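Local coordinates for protein Bse634I restriction endonuclease (Geobacillus stearothermophilus, PDB 1KNV) that probably cleaves double-stranded DNA as a metal-dependent type II restriction endonuclease of the PD-(D/E)XK clan, at residues D204-L209 against K246-A251. Residues are numbered along the deposited sequence; the frame is centred on the assembly and turned at random.
Sequences DRRLQL and KADDDA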
loop_
_atom_site.group_PDB
_atom_site.type_symbol
_atom_site.label_atom_id
_atom_site.label_comp_id
_atom_site.label_asym_id
_atom_site.label_seq_id
_atom_site.Cartn_x
_atom_site.Cartn_y
_atom_site.Cartn_z
ATOM N N ASP B 204 -11.668 24.192 -18.702
ATOM C CA ASP B 204 -11.847 22.840 -19.207
ATOM C C ASP B 204 -10.547 22.211 -19.695
ATOM O O ASP B 204 -10.314 21.024 -19.490
ATOM C CB ASP B 204 -12.914 22.813 -20.321
ATOM C CG ASP B 204 -12.480 23.537 -21.591
ATOM O OD1 ASP B 204 -11.864 24.623 -21.490
ATOM O OD2 ASP B 204 -12.779 23.021 -22.697
ATOM N N ARG B 205 -9.688 23.004 -20.319
ATOM C CA ARG B 205 -8.429 22.486 -20.834
ATOM C C ARG B 205 -7.418 22.248 -19.738
ATOM O O ARG B 205 -6.592 21.350 -19.826
ATOM C CB ARG B 205 -7.865 23.447 -21.875
ATOM C CG ARG B 205 -8.656 23.431 -23.166
ATOM C CD ARG B 205 -8.327 24.631 -24.010
ATOM N NE ARG B 205 -9.100 24.641 -25.246
ATOM C CZ ARG B 205 -9.239 25.708 -26.022
ATOM N NH1 ARG B 205 -8.656 26.850 -25.687
ATOM N NH2 ARG B 205 -9.961 25.634 -27.127
ATOM N N ARG B 206 -7.487 23.055 -18.698
ATOM C CA ARG B 206 -6.575 22.894 -17.584
ATOM C C ARG B 206 -6.957 21.610 -16.840
ATOM O O ARG B 206 -6.094 20.842 -16.408
ATOM C CB ARG B 206 -6.696 24.089 -16.650
ATOM C CG ARG B 206 -5.523 24.258 -15.738
ATOM C CD ARG B 206 -5.752 25.437 -14.826
ATOM N NE ARG B 206 -6.736 25.100 -13.809
ATOM C CZ ARG B 206 -7.284 25.973 -12.973
ATOM N NH1 ARG B 206 -6.951 27.255 -13.031
ATOM N NH2 ARG B 206 -8.160 25.553 -12.067
ATOM N N LEU B 207 -8.261 21.388 -16.704
ATOM C CA LEU B 207 -8.769 20.216 -16.017
ATOM C C LEU B 207 -8.383 18.961 -16.789
ATOM O O LEU B 207 -8.089 17.930 -16.186
ATOM C CB LEU B 207 -10.291 20.299 -15.858
ATOM C CG LEU B 207 -10.926 19.226 -14.966
ATOM C CD1 LEU B 207 -10.369 19.340 -13.563
ATOM C CD2 LEU B 207 -12.435 19.385 -14.942
ATOM N N GLN B 208 -8.368 19.040 -18.117
ATOM C CA GLN B 208 -7.982 17.886 -18.924
ATOM C C GLN B 208 -6.543 17.478 -18.627
ATOM O O GLN B 208 -6.223 16.295 -18.614
ATOM C CB GLN B 208 -8.115 18.195 -20.404
ATOM C CG GLN B 208 -9.526 18.458 -20.818
ATOM C CD GLN B 208 -9.612 19.019 -22.217
ATOM O OE1 GLN B 208 -10.692 19.370 -22.687
ATOM N NE2 GLN B 208 -8.477 19.103 -22.895
ATOM N N LEU B 209 -5.669 18.454 -18.403
ATOM C CA LEU B 209 -4.283 18.142 -18.092
ATOM C C LEU B 209 -4.243 17.440 -16.754
ATOM O O LEU B 209 -3.614 16.400 -16.611
ATOM C CB LEU B 209 -3.441 19.410 -18.010
ATOM C CG LEU B 209 -3.198 20.092 -19.350
ATOM C CD1 LEU B 209 -2.404 21.363 -19.148
ATOM C CD2 LEU B 209 -2.458 19.134 -20.261
ATOM N N LYS B 246 0.113 32.778 -13.057
ATOM C CA LYS B 246 0.453 32.201 -11.760
ATOM C C LYS B 246 -0.762 31.448 -11.229
ATOM O O LYS B 246 -0.626 30.424 -10.568
ATOM C CB LYS B 246 0.856 33.308 -10.779
ATOM C CG LYS B 246 1.902 32.902 -9.729
ATOM C CD LYS B 246 1.300 32.673 -8.333
ATOM C CE LYS B 246 2.390 32.318 -7.304
ATOM N NZ LYS B 246 1.869 31.904 -5.953
ATOM N N ALA B 247 -1.953 31.959 -11.528
ATOM C CA ALA B 247 -3.179 31.319 -11.074
ATOM C C ALA B 247 -3.250 29.903 -11.629
ATOM O O ALA B 247 -3.535 28.960 -10.897
ATOM C CB ALA B 247 -4.394 32.116 -11.517
ATOM N N ASP B 248 -2.991 29.758 -12.923
ATOM C CA ASP B 248 -3.017 28.443 -13.545
ATOM C C ASP B 248 -1.848 27.600 -13.070
ATOM O O ASP B 248 -1.994 26.409 -12.833
ATOM C CB ASP B 248 -2.982 28.561 -15.065
ATOM C CG ASP B 248 -4.272 29.110 -15.628
ATOM O OD1 ASP B 248 -5.349 28.757 -15.093
ATOM O OD2 ASP B 248 -4.209 29.880 -16.614
ATOM N N ASP B 249 -0.685 28.213 -12.930
ATOM C CA ASP B 249 0.462 27.466 -12.464
ATOM C C ASP B 249 0.181 26.928 -11.062
ATOM O O ASP B 249 0.504 25.783 -10.747
ATOM C CB ASP B 249 1.695 28.348 -12.429
ATOM C CG ASP B 249 2.956 27.548 -12.263
ATOM O OD1 ASP B 249 3.454 27.007 -13.277
ATOM O OD2 ASP B 249 3.432 27.446 -11.110
ATOM N N ASP B 250 -0.416 27.762 -10.217
ATOM C CA ASP B 250 -0.761 27.355 -8.857
ATOM C C ASP B 250 -1.668 26.133 -8.901
ATOM O O ASP B 250 -1.424 25.134 -8.221
ATOM C CB ASP B 250 -1.499 28.489 -8.129
ATOM C CG ASP B 250 -0.567 29.587 -7.632
ATOM O OD1 ASP B 250 -1.094 30.633 -7.175
ATOM O OD2 ASP B 250 0.676 29.410 -7.688
ATOM N N ALA B 251 -2.725 26.237 -9.702
ATOM C CA ALA B 251 -3.698 25.172 -9.853
ATOM C C ALA B 251 -3.086 23.889 -10.390
ATOM O O ALA B 251 -3.527 22.809 -10.027
ATOM C CB ALA B 251 -4.822 25.628 -10.764
#
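R206 reaches from helix 203-227 to helix 246-251 and meets D248 and A251 in two different ways. With D248 it forms a salt bridge, NH1 of R206 lying 3.0 Å from OD1 of D248. The N-H...O angle is 160° and the oxygen lies close to the guanidinium plane, so a single N-H is used at the group's edge. The carboxylate is turned 71° from that plane, and OD2 of D248 is hydrogen-bonded to a residue flanking one of the two segments; with NH1 to OD1 the one bond between the pair, the bridge is single rather than two-pronged. A251 comes over a face instead, its CB 3.3 Å from CZ of R206 and above the centre of the guanidinium. The bend in the arginine chain at chi3 (74°), after two extended torsions, brings the guanidinium to both partners, and CD of R206 also passes 3.4 Å from OD1 of D248. Both helices belong to the Cfr10I/Bse634I-type nuclease fold, each following a strand of its mixed sheet, 191-198 and 235-240. The axes of the two short segments come within 11.3 Å of each other, and R206 and D248 have the nearest CA pair, at 7.7 Å; the contact runs chiefly through side chains. Replacing this arginine by an alanine is likely to leave the D248 carboxylate without its cross-helix charge partner and the A251 methyl without the flat group it lies against. L201 touches D248 and L252 touches R206, while L207 and Q208 pack against H211 and L207 of the second subunit.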